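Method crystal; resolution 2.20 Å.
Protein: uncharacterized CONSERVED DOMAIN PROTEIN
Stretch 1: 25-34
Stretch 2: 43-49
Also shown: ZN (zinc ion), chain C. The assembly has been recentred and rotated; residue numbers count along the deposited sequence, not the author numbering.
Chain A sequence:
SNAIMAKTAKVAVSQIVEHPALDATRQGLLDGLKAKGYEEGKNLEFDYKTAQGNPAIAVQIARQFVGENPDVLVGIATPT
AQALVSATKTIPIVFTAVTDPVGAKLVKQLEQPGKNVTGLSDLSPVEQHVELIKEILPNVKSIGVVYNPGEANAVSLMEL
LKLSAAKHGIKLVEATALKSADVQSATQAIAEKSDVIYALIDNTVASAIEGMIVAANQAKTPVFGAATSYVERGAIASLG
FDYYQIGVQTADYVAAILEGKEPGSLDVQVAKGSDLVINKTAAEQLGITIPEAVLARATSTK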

ATOM      1  N   THR A  25     -11.630   2.777   7.376  1.00 21.97           N
ATOM      2  CA  THR A  25     -11.692   4.204   7.315  1.00 22.15           C
ATOM      3  C   THR A  25     -10.478   4.730   6.577  1.00 22.63           C
ATOM      4  O   THR A  25     -10.591   5.580   5.713  1.00 23.09           O
ATOM      5  CB  THR A  25     -11.751   4.817   8.707  1.00 22.80           C
ATOM      6  OG1 THR A  25     -12.919   4.328   9.376  1.00 24.24           O
ATOM      7  CG2 THR A  25     -11.841   6.291   8.625  1.00 18.97           C
ATOM      8  N   ARG A  26      -9.314   4.198   6.910  1.00 23.77           N
ATOM      9  CA  ARG A  26      -8.079   4.634   6.284  1.00 23.56           C
ATOM     10  C   ARG A  26      -8.045   4.308   4.783  1.00 23.12           C
ATOM     11  O   ARG A  26      -7.567   5.110   4.001  1.00 21.73           O
ATOM     12  CB  ARG A  26      -6.874   4.016   6.999  1.00 23.61           C
ATOM     13  CG  ARG A  26      -5.566   4.568   6.485  1.00 24.51           C
ATOM     14  CD  ARG A  26      -4.380   4.216   7.279  1.00 26.32           C
ATOM     15  NE  ARG A  26      -3.813   2.934   6.845  1.00 31.91           N
ATOM     16  CZ  ARG A  26      -3.979   1.785   7.484  1.00 31.76           C
ATOM     17  NH1 ARG A  26      -4.721   1.710   8.579  1.00 34.22           N
ATOM     18  NH2 ARG A  26      -3.430   0.699   7.021  1.00 32.72           N
ATOM     19  N   GLN A  27      -8.535   3.141   4.386  1.00 22.46           N
ATOM     20  CA  GLN A  27      -8.569   2.791   2.968  1.00 23.27           C
ATOM     21  C   GLN A  27      -9.519   3.718   2.213  1.00 22.69           C
ATOM     22  O   GLN A  27      -9.267   4.159   1.068  1.00 22.53           O
ATOM     23  CB  GLN A  27      -9.049   1.352   2.795  1.00 24.34           C
ATOM     24  CG  GLN A  27      -8.943   0.842   1.336  1.00 26.76           C
ATOM     25  CD  GLN A  27      -7.521   0.872   0.792  1.00 30.71           C
ATOM     26  OE1 GLN A  27      -6.654   0.198   1.325  1.00 36.78           O
ATOM     27  NE2 GLN A  27      -7.277   1.639  -0.295  1.00 32.75           N
ATOM     28  N   GLY A  28     -10.638   3.984   2.852  1.00 21.51           N
ATOM     29  CA  GLY A  28     -11.615   4.915   2.301  1.00 22.25           C
ATOM     30  C   GLY A  28     -11.060   6.313   2.064  1.00 21.21           C
ATOM     31  O   GLY A  28     -11.342   6.950   1.038  1.00 20.54           O
ATOM     32  N   LEU A  29     -10.251   6.772   3.002  1.00 20.31           N
ATOM     33  CA  LEU A  29      -9.621   8.050   2.866  1.00 20.10           C
ATOM     34  C   LEU A  29      -8.678   8.093   1.645  1.00 21.19           C
ATOM     35  O   LEU A  29      -8.685   9.053   0.862  1.00 20.14           O
ATOM     36  CB  LEU A  29      -8.861   8.369   4.140  1.00 19.39           C
ATOM     37  CG  LEU A  29      -7.933   9.586   4.035  1.00 19.30           C
ATOM     38  CD1 LEU A  29      -8.709  10.844   3.660  1.00 21.69           C
ATOM     39  CD2 LEU A  29      -7.202   9.770   5.385  1.00 17.53           C
ATOM     40  N   LEU A  30      -7.832   7.065   1.558  1.00 20.47           N
ATOM     41  CA  LEU A  30      -6.923   6.914   0.478  1.00 21.68           C
ATOM     42  C   LEU A  30      -7.644   6.887  -0.898  1.00 21.55           C
ATOM     43  O   LEU A  30      -7.235   7.589  -1.810  1.00 20.52           O
ATOM     44  CB  LEU A  30      -6.089   5.644   0.683  1.00 21.68           C
ATOM     45  CG  LEU A  30      -4.943   5.387  -0.317  1.00 26.20           C
ATOM     46  CD1 LEU A  30      -3.861   6.533  -0.150  1.00 28.80           C
ATOM     47  CD2 LEU A  30      -4.323   3.952  -0.147  1.00 27.59           C
ATOM     48  N   ASP A  31      -8.703   6.091  -1.026  1.00 22.07           N
ATOM     49  CA  ASP A  31      -9.451   5.979  -2.297  1.00 22.57           C
ATOM     50  C   ASP A  31     -10.202   7.270  -2.597  1.00 22.05           C
ATOM     51  O   ASP A  31     -10.256   7.716  -3.736  1.00 21.81           O
ATOM     52  CB  ASP A  31     -10.438   4.810  -2.263  1.00 24.02           C
ATOM     53  CG  ASP A  31      -9.747   3.431  -2.061  1.00 26.96           C
ATOM     54  OD1 ASP A  31      -8.503   3.350  -2.179  1.00 28.13           O
ATOM     55  OD2 ASP A  31     -10.474   2.440  -1.787  1.00 29.06           O
ATOM     56  N   GLY A  32     -10.740   7.908  -1.565  1.00 21.61           N
ATOM     57  CA  GLY A  32     -11.433   9.170  -1.771  1.00 21.43           C
ATOM     58  C   GLY A  32     -10.469  10.262  -2.224  1.00 21.17           C
ATOM     59  O   GLY A  32     -10.817  11.088  -3.077  1.00 20.03           O
ATOM     60  N   LEU A  33      -9.258  10.266  -1.671  1.00 20.42           N
ATOM     61  CA  LEU A  33      -8.239  11.256  -2.116  1.00 20.59           C
ATOM     62  C   LEU A  33      -7.872  11.009  -3.589  1.00 21.69           C
ATOM     63  O   LEU A  33      -7.830  11.932  -4.383  1.00 20.24           O
ATOM     64  CB  LEU A  33      -6.999  11.200  -1.245  1.00 19.97           C
ATOM     65  CG  LEU A  33      -7.172  11.881   0.113  1.00 17.92           C
ATOM     66  CD1 LEU A  33      -5.984  11.612   0.966  1.00 18.32           C
ATOM     67  CD2 LEU A  33      -7.387  13.399  -0.116  1.00 18.89           C
ATOM     68  N   LYS A  34      -7.725   9.751  -3.963  1.00 22.79           N
ATOM     69  CA  LYS A  34      -7.493   9.420  -5.366  1.00 25.70           C
ATOM     70  C   LYS A  34      -8.598   9.972  -6.268  1.00 24.82           C
ATOM     71  O   LYS A  34      -8.299  10.619  -7.245  1.00 24.50           O
ATOM     72  CB  LYS A  34      -7.434   7.901  -5.545  1.00 26.89           C
ATOM     73  CG  LYS A  34      -6.977   7.447  -6.959  1.00 30.92           C
ATOM     74  CD  LYS A  34      -6.444   5.984  -6.852  1.00 36.77           C
ATOM     75  CE  LYS A  34      -5.592   5.550  -8.045  1.00 40.68           C
ATOM     76  NZ  LYS A  34      -6.359   5.684  -9.312  1.00 42.64           N
ATOM     77  N   ASN A  43       1.278  13.065  -6.741  1.00 23.86           N
ATOM     78  CA  ASN A  43       1.203  14.343  -6.082  1.00 23.35           C
ATOM     79  C   ASN A  43       0.734  14.187  -4.647  1.00 23.85           C
ATOM     80  O   ASN A  43       0.338  15.161  -4.029  1.00 25.36           O
ATOM     81  CB  ASN A  43       0.232  15.256  -6.846  1.00 22.97           C
ATOM     82  CG  ASN A  43      -1.208  14.712  -6.862  1.00 24.04           C
ATOM     83  OD1 ASN A  43      -1.443  13.524  -6.685  1.00 23.00           O
ATOM     84  ND2 ASN A  43      -2.157  15.584  -7.109  1.00 23.52           N
ATOM     85  N   LEU A  44       0.762  12.979  -4.105  1.00 22.89           N
ATOM     86  CA  LEU A  44       0.283  12.760  -2.738  1.00 22.95           C
ATOM     87  C   LEU A  44       1.325  11.933  -2.024  1.00 22.75           C
ATOM     88  O   LEU A  44       1.699  10.893  -2.532  1.00 24.38           O
ATOM     89  CB  LEU A  44      -1.063  11.994  -2.714  1.00 21.44           C
ATOM     90  CG  LEU A  44      -1.535  11.556  -1.331  1.00 22.21           C
ATOM     91  CD1 LEU A  44      -1.859  12.729  -0.415  1.00 19.44           C
ATOM     92  CD2 LEU A  44      -2.769  10.593  -1.468  1.00 18.19           C
ATOM     93  N   GLU A  45       1.787  12.415  -0.878  1.00 22.30           N
ATOM     94  CA  GLU A  45       2.618  11.657   0.055  1.00 22.03           C
ATOM     95  C   GLU A  45       1.645  11.392   1.225  1.00 21.85           C
ATOM     96  O   GLU A  45       1.170  12.316   1.880  1.00 20.86           O
ATOM     97  CB  GLU A  45       3.844  12.467   0.518  1.00 21.24           C
ATOM     98  CG  GLU A  45       4.703  11.770   1.617  1.00 22.69           C
ATOM     99  CD  GLU A  45       5.814  12.680   2.212  1.00 24.75           C
ATOM    100  OE1 GLU A  45       6.006  13.782   1.693  1.00 28.34           O
ATOM    101  OE2 GLU A  45       6.532  12.284   3.183  1.00 28.02           O
ATOM    102  N   PHE A  46       1.373  10.127   1.465  1.00 21.34           N
ATOM    103  CA  PHE A  46       0.374   9.706   2.441  1.00 22.50           C
ATOM    104  C   PHE A  46       1.175   8.897   3.477  1.00 22.37           C
ATOM    105  O   PHE A  46       1.537   7.779   3.241  1.00 22.31           O
ATOM    106  CB  PHE A  46      -0.641   8.848   1.691  1.00 22.18           C
ATOM    107  CG  PHE A  46      -1.784   8.388   2.482  1.00 22.72           C
ATOM    108  CD1 PHE A  46      -2.924   9.144   2.584  1.00 25.05           C
ATOM    109  CD2 PHE A  46      -1.769   7.128   3.076  1.00 28.41           C
ATOM    110  CE1 PHE A  46      -4.044   8.673   3.270  1.00 24.10           C
ATOM    111  CE2 PHE A  46      -2.891   6.650   3.776  1.00 26.03           C
ATOM    112  CZ  PHE A  46      -4.020   7.410   3.859  1.00 26.09           C
ATOM    113  N   ASP A  47       1.498   9.499   4.583  1.00 22.60           N
ATOM    114  CA  ASP A  47       2.255   8.812   5.631  1.00 23.70           C
ATOM    115  C   ASP A  47       1.249   8.363   6.683  1.00 24.19           C
ATOM    116  O   ASP A  47       0.250   9.024   6.922  1.00 25.02           O
ATOM    117  CB  ASP A  47       3.228   9.787   6.288  1.00 24.01           C
ATOM    118  CG  ASP A  47       4.355  10.210   5.358  1.00 25.00           C
ATOM    119  OD1 ASP A  47       4.785   9.379   4.558  1.00 25.32           O
ATOM    120  OD2 ASP A  47       4.842  11.356   5.449  1.00 28.74           O
ATOM    121  N   TYR A  48       1.584   7.286   7.353  1.00 24.39           N
ATOM    122  CA  TYR A  48       0.694   6.535   8.179  1.00 24.19           C
ATOM    123  C   TYR A  48       1.497   5.956   9.361  1.00 23.06           C
ATOM    124  O   TYR A  48       2.558   5.382   9.186  1.00 22.48           O
ATOM    125  CB  TYR A  48       0.105   5.406   7.330  1.00 25.16           C
ATOM    126  CG  TYR A  48      -0.497   4.375   8.188  1.00 28.11           C
ATOM    127  CD1 TYR A  48      -1.537   4.715   9.062  1.00 32.61           C
ATOM    128  CD2 TYR A  48       0.026   3.087   8.242  1.00 30.97           C
ATOM    129  CE1 TYR A  48      -2.076   3.778   9.936  1.00 31.94           C
ATOM    130  CE2 TYR A  48      -0.508   2.136   9.124  1.00 31.10           C
ATOM    131  CZ  TYR A  48      -1.545   2.506   9.966  1.00 30.95           C
ATOM    132  OH  TYR A  48      -2.100   1.562  10.817  1.00 36.00           O
ATOM    133  N   LYS A  49       0.977   6.086  10.569  1.00 23.16           N
ATOM    134  CA  LYS A  49       1.559   5.446  11.748  1.00 23.19           C
ATOM    135  C   LYS A  49       0.428   4.915  12.641  1.00 22.29           C
ATOM    136  O   LYS A  49      -0.589   5.618  12.845  1.00 20.71           O
ATOM    137  CB  LYS A  49       2.408   6.431  12.547  1.00 24.07           C
ATOM    138  CG  LYS A  49       3.830   6.809  11.993  1.00 30.05           C
ATOM    139  CD  LYS A  49       4.773   5.575  11.832  1.00 39.98           C
ATOM    140  CE  LYS A  49       6.300   5.945  11.540  1.00 42.28           C
ATOM    141  NZ  LYS A  49       6.852   6.699  12.738  1.00 41.73           N
TER
HETATM  142 ZN    ZN C 401       6.297  10.512   4.096  0.50 31.30          ZN

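The contact between these two stretches is a helix packed antiparallel against a β-strand through side chains alone, an apolar cluster centred on F46 and closed at one end by an arginine stacked on a tyrosine. It illustrates a general principle of α/β packing: with no hydrogen bond crossing the interface, the contact rests on apolar packing and on stacking against aromatic rings. The axes run at 175° to each other and approach to 11.2 Å, a spacing filled by side chains from both elements. Both sides summed, the contact buries 368 Å².

The strand supplies its share by alternation. L44, F46 and Y48 direct their CA-to-CB bonds toward the helix, whereas E45 and D47, between them, make no contact with it. These two acidic residues instead bind zinc, E45 through OE2 at 2.0 Å from ZN and D47 through OD1 and OD2 at 1.9 and 2.2 Å from ZN. One short segment thus offers an apolar and aromatic row to the helix and carboxylates to a metal.

On the helix, the contacting residues R26, L29, L30 and L33 follow the three- and four-residue spacing that gathers side chains along one side. F46 lies at the centre of their cluster and has the largest covered area of any residue here. L30 CD1 sits over a face of its ring, 3.7 Å from the F46 ring centroid and just 6° off the normal, a well-formed CH-π contact. L29 CD2 reaches the ring edge, 4.0 Å from F46 CE1, and R26 CG also lies near the ring plane, 4.2 Å from F46 CZ. The CA-to-CB bonds of L29 and L30 point sideways; their branched ends nevertheless come nearer the strand, which suits leucine to these positions. L33, whose CA-to-CB bond points toward the strand, bridges two neighbours: its CD1 lies 4.2 Å from both F46 CE1 and L44 CD2. L29, L33 and L44 are buried, as suits leucine, whereas F46 is partly exposed in the whole assembly. L44 thereby extends the apolar packing beyond the phenyl ring.

At the other end, R26 shows how a charged residue can join such an interface. Its t, t rotamers at chi1 and chi2 extend the aliphatic chain, bringing CD to 3.4 Å from Y48 CD1. The guanidinium then lies flat on the Y48 ring, with centres 3.8 Å apart and planes at 13°, and CZ stands over the ring face in a cation-π interaction. The stack uses the face of the guanidinium and leaves its N-H groups at the edge: R26 NH1 hydrogen-bonds to a residue just outside the stretches, and Y48 OH is hydrogen-bonded elsewhere in the structure.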